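UDP-N-Acetylenolpyruvylglucosamine Reductase (Thermus caldophilus, PDB 2GQT) reduces UDP-N-acetylenolpyruvylglucosamine to UDP-N-acetylmuramate with FAD as cofactor and probably NADPH as hydride source, a step in making the bacterial cell wall. Local coordinates at residues W77-Q89 with L99-A112. Numbering follows the deposited sequence.
Sequences WVGAGTLLPLLVQ and LEGLLGIPAQVGGA. With FAD (flavin-adenine dinucleotide), chain C.
L83 and Q108 sit directly before two different helices, and their backbones meet in a single beta bridge that joins the two N-termini. V109 N points at T82 O almost head-on (2.9 Å, C=O...N angle 177°), and L84 N returns the bond to A107 O. A third bond runs from G110 N to a lone pair of A80 O (2.9 Å), so backbone N-H groups at the starts of both helices, which lack acceptors within their own helix, are satisfied across the contact. The T82 hydroxyl suits the turn 79-82, because OG1 and its own N both grip G79 O from one face of that carbonyl.

Within the FAD-binding domain, this pairing backs the cofactor pocket. From the bridge onward along helix 84-93, aliphatic side chains pack against segment 99-112. L84 has CG anti to its backbone N (chi1 -174°), which sends CD2 between L102 CB and A112 CB, 4.0 and 3.9 Å away. One turn on, V88 splits its branches: CG2 approaches L99 O from beyond the oxygen and out of the carbonyl plane, while CG1 meets L103 CD1. L87 CD1 is pressed to 3.3 Å from V109 CG2, tighter than usual van der Waals contact, and V165 of strand 161-171 also packs on V109.

Q108 N donates to FAD O1P (2.9 Å) at the start of helix 109-114, whose dipole would be expected to favour the phosphate. G110 and G111, with no side chain, let FAD N6A and O1P lie close against the helix. Earlier in the same segment, I105 lays CG1 against the flavin at C4, and the P106 ring, at the centre of an inverse gamma turn, puts CG 3.5 Å from FAD C8.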
loop_
_atom_site.group_PDB
_atom_site.type_symbol
_atom_site.label_atom_id
_atom_site.label_comp_id
_atom_site.label_asym_id
_atom_site.label_seq_id
_atom_site.Cartn_x
_atom_site.Cartn_y
_atom_site.Cartn_z
ATOM N N TRP A 77 -15.125 14.498 -2.620
ATOM C CA TRP A 77 -14.045 14.065 -1.747
ATOM C C TRP A 77 -14.126 12.578 -1.457
ATOM O O TRP A 77 -15.219 12.017 -1.257
ATOM C CB TRP A 77 -14.045 14.881 -0.457
ATOM C CG TRP A 77 -13.536 16.277 -0.679
ATOM C CD1 TRP A 77 -14.281 17.400 -0.899
ATOM C CD2 TRP A 77 -12.166 16.680 -0.752
ATOM N NE1 TRP A 77 -13.455 18.482 -1.086
ATOM C CE2 TRP A 77 -12.151 18.068 -1.003
ATOM C CE3 TRP A 77 -10.943 16.000 -0.619
ATOM C CZ2 TRP A 77 -10.958 18.797 -1.109
ATOM C CZ3 TRP A 77 -9.761 16.721 -0.733
ATOM C CH2 TRP A 77 -9.778 18.100 -0.988
ATOM N N VAL A 78 -12.949 11.956 -1.442
ATOM C CA VAL A 78 -12.799 10.531 -1.237
ATOM C C VAL A 78 -11.908 10.336 -0.015
ATOM O O VAL A 78 -10.760 10.767 -0.007
ATOM C CB VAL A 78 -12.157 9.871 -2.493
ATOM C CG1 VAL A 78 -11.781 8.419 -2.249
ATOM C CG2 VAL A 78 -13.083 9.999 -3.705
ATOM N N GLY A 79 -12.425 9.711 1.031
ATOM C CA GLY A 79 -11.654 9.517 2.249
ATOM C C GLY A 79 -10.433 8.635 2.052
ATOM O O GLY A 79 -10.471 7.680 1.291
ATOM N N ALA A 80 -9.345 8.960 2.747
ATOM C CA ALA A 80 -8.094 8.222 2.573
ATOM C C ALA A 80 -8.128 6.794 3.105
ATOM O O ALA A 80 -7.296 5.974 2.717
ATOM C CB ALA A 80 -6.950 8.980 3.192
ATOM N N GLY A 81 -9.068 6.507 4.007
ATOM C CA GLY A 81 -9.256 5.146 4.512
ATOM C C GLY A 81 -10.050 4.242 3.588
ATOM O O GLY A 81 -10.175 3.050 3.859
ATOM N N THR A 82 -10.587 4.800 2.508
ATOM C CA THR A 82 -11.306 4.033 1.497
ATOM C C THR A 82 -10.338 3.097 0.778
ATOM O O THR A 82 -9.201 3.493 0.484
ATOM C CB THR A 82 -11.972 4.975 0.464
ATOM O OG1 THR A 82 -12.748 5.966 1.147
ATOM C CG2 THR A 82 -12.855 4.205 -0.517
ATOM N N LEU A 83 -10.777 1.876 0.480
ATOM C CA LEU A 83 -9.951 0.937 -0.271
ATOM C C LEU A 83 -9.899 1.279 -1.750
ATOM O O LEU A 83 -10.942 1.444 -2.404
ATOM C CB LEU A 83 -10.428 -0.498 -0.061
ATOM C CG LEU A 83 -10.035 -1.066 1.310
ATOM C CD1 LEU A 83 -10.895 -2.279 1.648
ATOM C CD2 LEU A 83 -8.540 -1.389 1.378
ATOM N N LEU A 84 -8.680 1.375 -2.278
ATOM C CA LEU A 84 -8.487 1.623 -3.689
ATOM C C LEU A 84 -9.199 0.568 -4.579
ATOM O O LEU A 84 -9.819 0.928 -5.580
ATOM C CB LEU A 84 -6.989 1.758 -4.002
ATOM C CG LEU A 84 -6.647 2.162 -5.438
ATOM C CD1 LEU A 84 -7.259 3.516 -5.809
ATOM C CD2 LEU A 84 -5.134 2.191 -5.590
ATOM N N PRO A 85 -9.130 -0.739 -4.233
ATOM C CA PRO A 85 -9.882 -1.691 -5.060
ATOM C C PRO A 85 -11.383 -1.412 -5.164
ATOM O O PRO A 85 -11.985 -1.713 -6.202
ATOM C CB PRO A 85 -9.614 -3.036 -4.375
ATOM C CG PRO A 85 -8.296 -2.857 -3.696
ATOM C CD PRO A 85 -8.303 -1.431 -3.223
ATOM N N LEU A 86 -11.979 -0.837 -4.123
ATOM C CA LEU A 86 -13.375 -0.429 -4.189
ATOM C C LEU A 86 -13.551 0.683 -5.219
ATOM O O LEU A 86 -14.437 0.618 -6.074
ATOM C CB LEU A 86 -13.868 0.026 -2.811
ATOM C CG LEU A 86 -15.281 0.614 -2.775
ATOM C CD1 LEU A 86 -16.341 -0.408 -3.215
ATOM C CD2 LEU A 86 -15.591 1.128 -1.396
ATOM N N LEU A 87 -12.715 1.715 -5.123
ATOM C CA LEU A 87 -12.814 2.845 -6.035
ATOM C C LEU A 87 -12.601 2.449 -7.490
ATOM O O LEU A 87 -13.297 2.957 -8.365
ATOM C CB LEU A 87 -11.841 3.932 -5.626
ATOM C CG LEU A 87 -12.131 4.539 -4.260
ATOM C CD1 LEU A 87 -10.933 5.321 -3.813
ATOM C CD2 LEU A 87 -13.374 5.427 -4.274
ATOM N N VAL A 88 -11.664 1.540 -7.756
ATOM C CA VAL A 88 -11.453 1.063 -9.124
ATOM C C VAL A 88 -12.765 0.508 -9.710
ATOM O O VAL A 88 -13.151 0.841 -10.843
ATOM C CB VAL A 88 -10.326 0.005 -9.171
ATOM C CG1 VAL A 88 -10.275 -0.687 -10.519
ATOM C CG2 VAL A 88 -8.967 0.646 -8.839
ATOM N N GLN A 89 -13.446 -0.338 -8.947
ATOM C CA GLN A 89 -14.694 -0.940 -9.428
ATOM C C GLN A 89 -15.836 0.069 -9.482
ATOM O O GLN A 89 -16.639 0.062 -10.420
ATOM C CB GLN A 89 -15.080 -2.151 -8.582
ATOM C CG GLN A 89 -14.064 -3.288 -8.583
ATOM C CD GLN A 89 -13.774 -3.839 -9.960
ATOM O OE1 GLN A 89 -14.662 -3.911 -10.819
ATOM N NE2 GLN A 89 -12.524 -4.239 -10.180
ATOM N N LEU A 99 -8.816 5.207 -13.194
ATOM C CA LEU A 99 -8.273 4.312 -12.169
ATOM C C LEU A 99 -7.915 2.920 -12.686
ATOM O O LEU A 99 -7.437 2.096 -11.910
ATOM C CB LEU A 99 -9.242 4.183 -10.986
ATOM C CG LEU A 99 -9.741 5.458 -10.304
ATOM C CD1 LEU A 99 -10.666 5.079 -9.162
ATOM C CD2 LEU A 99 -8.602 6.331 -9.789
ATOM N N GLU A 100 -8.138 2.655 -13.975
ATOM C CA GLU A 100 -7.997 1.296 -14.497
ATOM C C GLU A 100 -6.604 0.712 -14.260
ATOM O O GLU A 100 -6.460 -0.482 -13.988
ATOM C CB GLU A 100 -8.325 1.229 -15.988
ATOM C CG GLU A 100 -9.707 1.701 -16.375
ATOM C CD GLU A 100 -9.726 3.136 -16.852
ATOM O OE1 GLU A 100 -9.015 3.967 -16.259
ATOM O OE2 GLU A 100 -10.449 3.432 -17.832
ATOM N N GLY A 101 -5.587 1.560 -14.375
ATOM C CA GLY A 101 -4.205 1.134 -14.199
ATOM C C GLY A 101 -3.822 0.803 -12.769
ATOM O O GLY A 101 -2.712 0.347 -12.511
ATOM N N LEU A 102 -4.752 1.028 -11.840
ATOM C CA LEU A 102 -4.512 0.759 -10.420
ATOM C C LEU A 102 -5.192 -0.534 -9.971
ATOM O O LEU A 102 -5.132 -0.884 -8.799
ATOM C CB LEU A 102 -4.976 1.952 -9.573
ATOM C CG LEU A 102 -4.442 3.312 -10.037
ATOM C CD1 LEU A 102 -5.035 4.435 -9.216
ATOM C CD2 LEU A 102 -2.911 3.368 -10.009
ATOM N N LEU A 103 -5.829 -1.243 -10.902
ATOM C CA LEU A 103 -6.398 -2.549 -10.592
ATOM C C LEU A 103 -5.326 -3.492 -10.068
ATOM O O LEU A 103 -4.212 -3.560 -10.606
ATOM C CB LEU A 103 -7.068 -3.149 -11.833
ATOM C CG LEU A 103 -7.749 -4.517 -11.702
ATOM C CD1 LEU A 103 -8.963 -4.450 -10.769
ATOM C CD2 LEU A 103 -8.179 -5.031 -13.061
ATOM N N GLY A 104 -5.673 -4.227 -9.015
ATOM C CA GLY A 104 -4.763 -5.219 -8.459
ATOM C C GLY A 104 -3.841 -4.694 -7.376
ATOM O O GLY A 104 -3.026 -5.446 -6.844
ATOM N N ILE A 105 -3.989 -3.418 -7.019
ATOM C CA ILE A 105 -3.206 -2.821 -5.936
ATOM C C ILE A 105 -4.067 -2.761 -4.671
ATOM O O ILE A 105 -5.008 -1.973 -4.598
ATOM C CB ILE A 105 -2.717 -1.411 -6.298
ATOM C CG1 ILE A 105 -1.946 -1.441 -7.621
ATOM C CG2 ILE A 105 -1.850 -0.861 -5.156
ATOM C CD1 ILE A 105 -1.521 -0.081 -8.138
ATOM N N PRO A 106 -3.765 -3.604 -3.669
ATOM C CA PRO A 106 -4.644 -3.725 -2.503
ATOM C C PRO A 106 -4.354 -2.662 -1.429
ATOM O O PRO A 106 -4.039 -2.983 -0.278
ATOM C CB PRO A 106 -4.332 -5.141 -2.008
ATOM C CG PRO A 106 -2.906 -5.298 -2.294
ATOM C CD PRO A 106 -2.628 -4.539 -3.581
ATOM N N ALA A 107 -4.476 -1.398 -1.823
ATOM C CA ALA A 107 -4.117 -0.259 -0.997
ATOM C C ALA A 107 -5.344 0.434 -0.421
ATOM O O ALA A 107 -6.418 0.420 -1.037
ATOM C CB ALA A 107 -3.361 0.740 -1.848
ATOM N N GLN A 108 -5.182 1.109 0.716
ATOM C CA GLN A 108 -6.057 2.239 1.010
ATOM C C GLN A 108 -5.590 3.431 0.176
ATOM O O GLN A 108 -4.421 3.522 -0.214
ATOM C CB GLN A 108 -6.016 2.610 2.486
ATOM C CG GLN A 108 -6.823 1.693 3.373
ATOM C CD GLN A 108 -6.791 2.125 4.818
ATOM O OE1 GLN A 108 -6.451 3.275 5.136
ATOM N NE2 GLN A 108 -7.169 1.209 5.710
ATOM N N VAL A 109 -6.507 4.360 -0.072
ATOM C CA VAL A 109 -6.171 5.580 -0.799
ATOM C C VAL A 109 -4.943 6.288 -0.207
ATOM O O VAL A 109 -4.033 6.697 -0.945
ATOM C CB VAL A 109 -7.387 6.537 -0.841
ATOM C CG1 VAL A 109 -6.981 7.953 -1.253
ATOM C CG2 VAL A 109 -8.426 5.999 -1.787
ATOM N N GLY A 110 -4.891 6.422 1.116
ATOM C CA GLY A 110 -3.772 7.135 1.730
ATOM C C GLY A 110 -2.437 6.447 1.479
ATOM O O GLY A 110 -1.418 7.105 1.246
ATOM N N GLY A 111 -2.425 5.120 1.563
ATOM C CA GLY A 111 -1.228 4.329 1.289
ATOM C C GLY A 111 -0.816 4.394 -0.169
ATOM O O GLY A 111 0.378 4.412 -0.483
ATOM N N ALA A 112 -1.801 4.420 -1.065
ATOM C CA ALA A 112 -1.536 4.544 -2.495
ATOM C C ALA A 112 -0.929 5.912 -2.819
ATOM O O ALA A 112 -0.079 6.018 -3.700
ATOM C CB ALA A 112 -2.809 4.334 -3.294
HETATM P PA FAD C . 0.498 0.352 4.079
HETATM O O1A FAD C . 1.247 -0.841 3.652
HETATM O O2A FAD C . -0.458 0.268 5.205
HETATM O O5B FAD C . 1.486 1.553 4.394
HETATM C C5B FAD C . 2.521 1.876 3.458
HETATM C C4B FAD C . 3.097 3.238 3.776
HETATM O O4B FAD C . 2.068 4.230 3.580
HETATM C C3B FAD C . 3.578 3.398 5.226
HETATM O O3B FAD C . 4.674 4.315 5.220
HETATM C C2B FAD C . 2.366 4.026 5.902
HETATM O O2B FAD C . 2.724 4.770 7.066
HETATM C C1B FAD C . 1.890 4.967 4.815
HETATM N N9A FAD C . 0.470 5.368 4.898
HETATM C C8A FAD C . -0.599 4.557 4.864
HETATM N N7A FAD C . -1.707 5.298 4.938
HETATM C C5A FAD C . -1.344 6.584 4.990
HETATM C C6A FAD C . -2.027 7.802 5.094
HETATM N N6A FAD C . -3.363 7.886 5.127
HETATM N N1A FAD C . -1.304 8.940 5.137
HETATM C C2A FAD C . 0.036 8.913 5.106
HETATM N N3A FAD C . 0.734 7.784 5.023
HETATM C C4A FAD C . 0.049 6.625 4.972
HETATM N N1 FAD C . 2.321 -1.391 -5.302
HETATM C C2 FAD C . 2.395 -0.723 -6.505
HETATM O O2 FAD C . 2.867 0.405 -6.546
HETATM N N3 FAD C . 1.962 -1.343 -7.673
HETATM C C4 FAD C . 1.423 -2.624 -7.663
HETATM O O4 FAD C . 1.039 -3.138 -8.718
HETATM C C4X FAD C . 1.342 -3.288 -6.440
HETATM N N5 FAD C . 0.820 -4.578 -6.385
HETATM C C5X FAD C . 0.681 -5.210 -5.142
HETATM C C6 FAD C . 0.093 -6.474 -5.089
HETATM C C7 FAD C . -0.073 -7.128 -3.872
HETATM C C7M FAD C . -0.733 -8.512 -3.838
HETATM C C8 FAD C . 0.366 -6.506 -2.698
HETATM C C8M FAD C . 0.197 -7.214 -1.346
HETATM C C9 FAD C . 0.961 -5.248 -2.754
HETATM C C9A FAD C . 1.125 -4.586 -3.970
HETATM N N10 FAD C . 1.723 -3.316 -4.040
HETATM C C10 FAD C . 1.794 -2.668 -5.271
HETATM C "C1'" FAD C . 2.305 -2.650 -2.845
HETATM C "C2'" FAD C . 1.255 -1.867 -2.040
HETATM O "O2'" FAD C . -0.076 -2.319 -2.356
HETATM C "C3'" FAD C . 1.327 -0.360 -2.297
HETATM O "O3'" FAD C . 2.607 0.141 -1.888
HETATM C "C4'" FAD C . 0.197 0.393 -1.581
HETATM O "O4'" FAD C . 0.180 1.750 -2.029
HETATM C "C5'" FAD C . 0.318 0.370 -0.060
HETATM O "O5'" FAD C . -0.893 0.923 0.459
HETATM P P FAD C . -1.433 0.439 1.881
HETATM O O1P FAD C . -2.654 1.220 2.151
HETATM O O2P FAD C . -1.476 -1.036 1.977
HETATM O O3P FAD C . -0.256 1.022 2.805
#